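Long-range contact in neutral ceramidase (Pseudomonas aeruginosa, PDB 2ZWS), which hydrolyses the N-acyl linkage of ceramides to sphingosine and free fatty acid with a bound zinc ion, and also catalyses the reverse synthesis: residues A42-R55 / G129-L141. Sequence-based numbering, arbitrary orientation.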
loop_
_atom_site.group_PDB
_atom_site.type_symbol
_atom_site.label_atom_id
_atom_site.label_comp_id
_atom_site.label_asym_id
_atom_site.label_seq_id
_atom_site.Cartn_x
_atom_site.Cartn_y
_atom_site.Cartn_z
ATOM N N ALA A 42 -7.447 1.813 -4.051
ATOM C CA ALA A 42 -7.626 2.703 -2.916
ATOM C C ALA A 42 -9.009 2.408 -2.334
ATOM O O ALA A 42 -9.999 2.359 -3.066
ATOM C CB ALA A 42 -7.572 4.155 -3.359
ATOM N N ARG A 43 -9.053 2.218 -1.027
ATOM C CA ARG A 43 -10.312 1.906 -0.319
ATOM C C ARG A 43 -10.526 3.030 0.677
ATOM O O ARG A 43 -9.708 3.227 1.589
ATOM C CB ARG A 43 -10.168 0.554 0.402
ATOM C CG ARG A 43 -10.222 -0.649 -0.547
ATOM C CD ARG A 43 -9.942 -1.981 0.167
ATOM N NE ARG A 43 -10.117 -3.135 -0.720
ATOM C CZ ARG A 43 -9.150 -3.642 -1.485
ATOM N NH1 ARG A 43 -7.938 -3.099 -1.449
ATOM N NH2 ARG A 43 -9.382 -4.697 -2.282
ATOM N N ALA A 44 -11.594 3.788 0.482
ATOM C CA ALA A 44 -11.866 5.005 1.254
ATOM C C ALA A 44 -13.021 4.810 2.198
ATOM O O ALA A 44 -14.059 4.212 1.817
ATOM C CB ALA A 44 -12.182 6.169 0.321
ATOM N N PHE A 45 -12.867 5.373 3.398
ATOM C CA PHE A 45 -13.876 5.230 4.457
ATOM C C PHE A 45 -14.140 6.630 4.958
ATOM O O PHE A 45 -13.302 7.228 5.635
ATOM C CB PHE A 45 -13.340 4.364 5.604
ATOM C CG PHE A 45 -12.992 2.971 5.178
ATOM C CD1 PHE A 45 -11.815 2.719 4.455
ATOM C CD2 PHE A 45 -13.864 1.906 5.445
ATOM C CE1 PHE A 45 -11.494 1.423 4.050
ATOM C CE2 PHE A 45 -13.541 0.594 5.035
ATOM C CZ PHE A 45 -12.359 0.361 4.350
ATOM N N VAL A 46 -15.295 7.154 4.574
ATOM C CA VAL A 46 -15.720 8.471 5.046
ATOM C C VAL A 46 -16.579 8.263 6.271
ATOM O O VAL A 46 -17.494 7.432 6.222
ATOM C CB VAL A 46 -16.575 9.210 3.950
ATOM C CG1 VAL A 46 -17.084 10.521 4.490
ATOM C CG2 VAL A 46 -15.728 9.469 2.725
ATOM N N ILE A 47 -16.299 8.997 7.351
ATOM C CA ILE A 47 -17.103 8.885 8.568
ATOM C C ILE A 47 -17.580 10.260 8.970
ATOM O O ILE A 47 -16.803 11.204 8.991
ATOM C CB ILE A 47 -16.281 8.290 9.743
ATOM C CG1 ILE A 47 -15.630 6.964 9.332
ATOM C CG2 ILE A 47 -17.167 8.110 10.994
ATOM C CD1 ILE A 47 -14.585 6.494 10.333
ATOM N N GLU A 48 -18.857 10.377 9.294
ATOM C CA GLU A 48 -19.409 11.661 9.716
ATOM C C GLU A 48 -20.146 11.486 11.017
ATOM O O GLU A 48 -20.842 10.489 11.223
ATOM C CB GLU A 48 -20.453 12.176 8.738
ATOM C CG GLU A 48 -20.029 12.423 7.347
ATOM C CD GLU A 48 -20.976 13.398 6.648
ATOM O OE1 GLU A 48 -22.230 13.276 6.785
ATOM O OE2 GLU A 48 -20.463 14.290 5.949
ATOM N N GLU A 49 -20.015 12.469 11.889
ATOM C CA GLU A 49 -20.730 12.429 13.146
ATOM C C GLU A 49 -22.113 12.979 12.834
ATOM O O GLU A 49 -22.240 14.037 12.235
ATOM C CB GLU A 49 -19.994 13.295 14.170
ATOM C CG GLU A 49 -20.162 12.855 15.611
ATOM C CD GLU A 49 -19.610 13.877 16.589
ATOM O OE1 GLU A 49 -18.626 14.619 16.253
ATOM O OE2 GLU A 49 -20.173 13.936 17.707
ATOM N N ALA A 50 -23.164 12.259 13.197
ATOM C CA ALA A 50 -24.491 12.797 12.947
ATOM C C ALA A 50 -24.705 14.111 13.758
ATOM O O ALA A 50 -25.558 14.904 13.425
ATOM C CB ALA A 50 -25.567 11.746 13.248
ATOM N N ALA A 51 -23.844 14.374 14.746
ATOM C CA ALA A 51 -24.092 15.441 15.764
ATOM C C ALA A 51 -23.776 16.986 15.679
ATOM O O ALA A 51 -24.663 17.724 16.106
ATOM C CB ALA A 51 -23.754 14.908 17.184
ATOM N N SER A 52 -22.664 17.570 15.171
ATOM C CA SER A 52 -21.784 17.241 14.030
ATOM C C SER A 52 -22.560 17.107 12.707
ATOM O O SER A 52 -23.791 17.280 12.722
ATOM C CB SER A 52 -20.866 16.077 14.333
ATOM O OG SER A 52 -19.723 16.518 15.040
ATOM N N GLY A 53 -21.905 16.799 11.578
ATOM C CA GLY A 53 -20.473 16.410 11.492
ATOM C C GLY A 53 -19.723 17.125 10.396
ATOM O O GLY A 53 -20.113 17.069 9.240
ATOM N N ARG A 54 -18.513 17.590 10.674
ATOM C CA ARG A 54 -17.485 16.771 11.265
ATOM C C ARG A 54 -17.430 15.457 10.478
ATOM O O ARG A 54 -18.151 14.468 10.717
ATOM C CB ARG A 54 -17.516 16.639 12.775
ATOM C CG ARG A 54 -17.080 17.928 13.471
ATOM C CD ARG A 54 -15.900 17.704 14.418
ATOM N NE ARG A 54 -15.324 18.984 14.813
ATOM C CZ ARG A 54 -14.089 19.401 14.527
ATOM N NH1 ARG A 54 -13.235 18.629 13.859
ATOM N NH2 ARG A 54 -13.691 20.601 14.939
ATOM N N ARG A 55 -16.594 15.530 9.459
ATOM C CA ARG A 55 -16.309 14.414 8.607
ATOM C C ARG A 55 -14.795 14.136 8.638
ATOM O O ARG A 55 -13.989 15.068 8.646
ATOM C CB ARG A 55 -16.750 14.739 7.182
ATOM C CG ARG A 55 -16.297 13.761 6.138
ATOM C CD ARG A 55 -16.684 14.235 4.722
ATOM N NE ARG A 55 -18.135 14.374 4.549
ATOM C CZ ARG A 55 -18.742 14.475 3.366
ATOM N NH1 ARG A 55 -18.045 14.445 2.235
ATOM N NH2 ARG A 55 -20.055 14.607 3.321
ATOM N N GLY A 129 -6.867 7.843 -8.730
ATOM C CA GLY A 129 -7.668 6.771 -8.122
ATOM C C GLY A 129 -7.956 6.997 -6.641
ATOM O O GLY A 129 -9.040 6.640 -6.152
ATOM N N ILE A 130 -7.010 7.594 -5.918
ATOM C CA ILE A 130 -7.283 7.939 -4.516
ATOM C C ILE A 130 -8.444 8.937 -4.472
ATOM O O ILE A 130 -9.430 8.781 -3.703
ATOM C CB ILE A 130 -6.042 8.516 -3.809
ATOM C CG1 ILE A 130 -5.018 7.391 -3.597
ATOM C CG2 ILE A 130 -6.417 9.187 -2.469
ATOM C CD1 ILE A 130 -3.592 7.837 -3.118
ATOM N N VAL A 131 -8.356 9.974 -5.303
ATOM C CA VAL A 131 -9.454 10.948 -5.340
ATOM C C VAL A 131 -10.782 10.261 -5.747
ATOM O O VAL A 131 -11.811 10.481 -5.121
ATOM C CB VAL A 131 -9.103 12.132 -6.276
ATOM C CG1 VAL A 131 -10.335 13.069 -6.473
ATOM C CG2 VAL A 131 -7.908 12.907 -5.735
ATOM N N ARG A 132 -10.751 9.381 -6.740
ATOM C CA ARG A 132 -11.978 8.702 -7.189
ATOM C C ARG A 132 -12.550 7.840 -6.060
ATOM O O ARG A 132 -13.746 7.747 -5.881
ATOM C CB ARG A 132 -11.649 7.839 -8.395
ATOM C CG ARG A 132 -12.865 7.287 -9.137
ATOM C CD ARG A 132 -12.444 6.399 -10.372
ATOM N NE ARG A 132 -11.244 6.922 -11.034
ATOM C CZ ARG A 132 -10.046 6.323 -11.080
ATOM N NH1 ARG A 132 -9.838 5.080 -10.578
ATOM N NH2 ARG A 132 -9.047 6.978 -11.669
ATOM N N SER A 133 -11.685 7.235 -5.243
ATOM C CA SER A 133 -12.198 6.375 -4.136
ATOM C C SER A 133 -12.983 7.217 -3.114
ATOM O O SER A 133 -14.024 6.776 -2.585
ATOM C CB SER A 133 -11.069 5.562 -3.480
ATOM O OG SER A 133 -10.260 6.375 -2.671
ATOM N N ILE A 134 -12.515 8.445 -2.866
ATOM C CA ILE A 134 -13.172 9.348 -1.919
ATOM C C ILE A 134 -14.473 9.847 -2.499
ATOM O O ILE A 134 -15.482 9.885 -1.799
ATOM C CB ILE A 134 -12.228 10.513 -1.536
ATOM C CG1 ILE A 134 -10.992 10.001 -0.759
ATOM C CG2 ILE A 134 -12.921 11.574 -0.643
ATOM C CD1 ILE A 134 -9.811 11.040 -0.635
ATOM N N GLU A 135 -14.462 10.177 -3.784
ATOM C CA GLU A 135 -15.681 10.592 -4.483
ATOM C C GLU A 135 -16.745 9.505 -4.412
ATOM O O GLU A 135 -17.942 9.791 -4.176
ATOM C CB GLU A 135 -15.339 10.906 -5.929
ATOM C CG GLU A 135 -14.521 12.152 -6.048
ATOM C CD GLU A 135 -14.182 12.475 -7.497
ATOM O OE1 GLU A 135 -14.057 11.543 -8.322
ATOM O OE2 GLU A 135 -14.025 13.667 -7.799
ATOM N N ARG A 136 -16.324 8.256 -4.620
ATOM C CA ARG A 136 -17.252 7.142 -4.555
ATOM C C ARG A 136 -17.777 6.942 -3.144
ATOM O O ARG A 136 -18.969 6.726 -2.956
ATOM C CB ARG A 136 -16.640 5.852 -5.092
ATOM C CG ARG A 136 -16.366 5.960 -6.566
ATOM C CD ARG A 136 -15.582 4.779 -7.106
ATOM N NE ARG A 136 -15.659 4.752 -8.572
ATOM C CZ ARG A 136 -15.067 3.835 -9.337
ATOM N NH1 ARG A 136 -14.322 2.880 -8.790
ATOM N NH2 ARG A 136 -15.208 3.883 -10.663
ATOM N N ALA A 137 -16.891 7.019 -2.158
ATOM C CA ALA A 137 -17.287 6.875 -0.774
ATOM C C ALA A 137 -18.278 7.943 -0.336
ATOM O O ALA A 137 -19.290 7.623 0.275
ATOM C CB ALA A 137 -16.071 6.841 0.149
ATOM N N GLN A 138 -17.991 9.205 -0.640
ATOM C CA GLN A 138 -18.876 10.270 -0.200
ATOM C C GLN A 138 -20.234 10.244 -0.900
ATOM O O GLN A 138 -21.201 10.765 -0.342
ATOM C CB GLN A 138 -18.210 11.621 -0.352
ATOM C CG GLN A 138 -18.074 12.060 -1.796
ATOM C CD GLN A 138 -17.286 13.338 -1.957
ATOM O OE1 GLN A 138 -17.258 13.926 -3.044
ATOM N NE2 GLN A 138 -16.644 13.782 -0.884
ATOM N N ALA A 139 -20.323 9.620 -2.076
ATOM C CA ALA A 139 -21.615 9.495 -2.796
ATOM C C ALA A 139 -22.452 8.332 -2.248
ATOM O O ALA A 139 -23.617 8.137 -2.659
ATOM C CB ALA A 139 -21.360 9.301 -4.286
ATOM N N ARG A 140 -21.884 7.565 -1.317
ATOM C CA ARG A 140 -22.546 6.393 -0.746
ATOM C C ARG A 140 -22.751 6.518 0.771
ATOM O O ARG A 140 -22.915 5.520 1.472
ATOM C CB ARG A 140 -21.765 5.116 -1.095
ATOM C CG ARG A 140 -21.753 4.817 -2.599
ATOM C CD ARG A 140 -20.717 3.782 -2.963
ATOM N NE ARG A 140 -20.816 3.386 -4.374
ATOM C CZ ARG A 140 -20.495 4.159 -5.418
ATOM N NH1 ARG A 140 -20.080 5.414 -5.254
ATOM N NH2 ARG A 140 -20.637 3.684 -6.655
ATOM N N LEU A 141 -22.792 7.748 1.271
ATOM C CA LEU A 141 -22.992 7.945 2.702
ATOM C C LEU A 141 -24.308 7.321 3.164
ATOM O O LEU A 141 -25.331 7.430 2.473
ATOM C CB LEU A 141 -22.894 9.419 3.102
ATOM C CG LEU A 141 -21.461 9.983 3.202
ATOM C CD1 LEU A 141 -21.462 11.506 3.116
ATOM C CD2 LEU A 141 -20.805 9.528 4.487
HETATM O O HOH W 1 -21.189 13.876 0.542
#
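Ala42, Ala44 and Val46, on one face of strand 42-49, meet Ser133 and Ala137 of helix 129-138 in a contact that shows how small side chains let a helix lie close on a sheet: the two axes come within 7.3 Å at a crossing angle of -39°. Apolar contacts dominate toward Val46. The methyl of Ala137 sits 4.0 Å from Ala44 CB and 3.7 Å from Val46 CG2, while Val46 CG1, anti to its own backbone N (chi1 176°), reaches Leu141 CD2 instead. Ser133 brings a polar group into the packing: its OG lies between the methyls of Ala42 and Ala44, its polarity met within the helix by a 2.7 Å hydrogen bond to Ile130 O.

Polar groups close the far end. Arg55 grips Glu48 side-on, NE and NH2 both bonding OE2 at 2.7 Å, and Arg6 pairs with the other carboxylate oxygen. Leu141 CD1 comes in obliquely to the Arg55 guanidinium, 3.4 Å from NH2, and the leucine crosses the Glu48 side chain at about a right angle. No direct hydrogen bond joins the segments, but a water accepts from Arg55 NH2 and donates to Gln138 O.

Helix 120-138 packs against strands 41-49 and 55-61 of the mixed sheet, flanked by helix 68-81 through Ile130 and Ile134, a layered alpha/beta arrangement within the N-terminal ceramidase region.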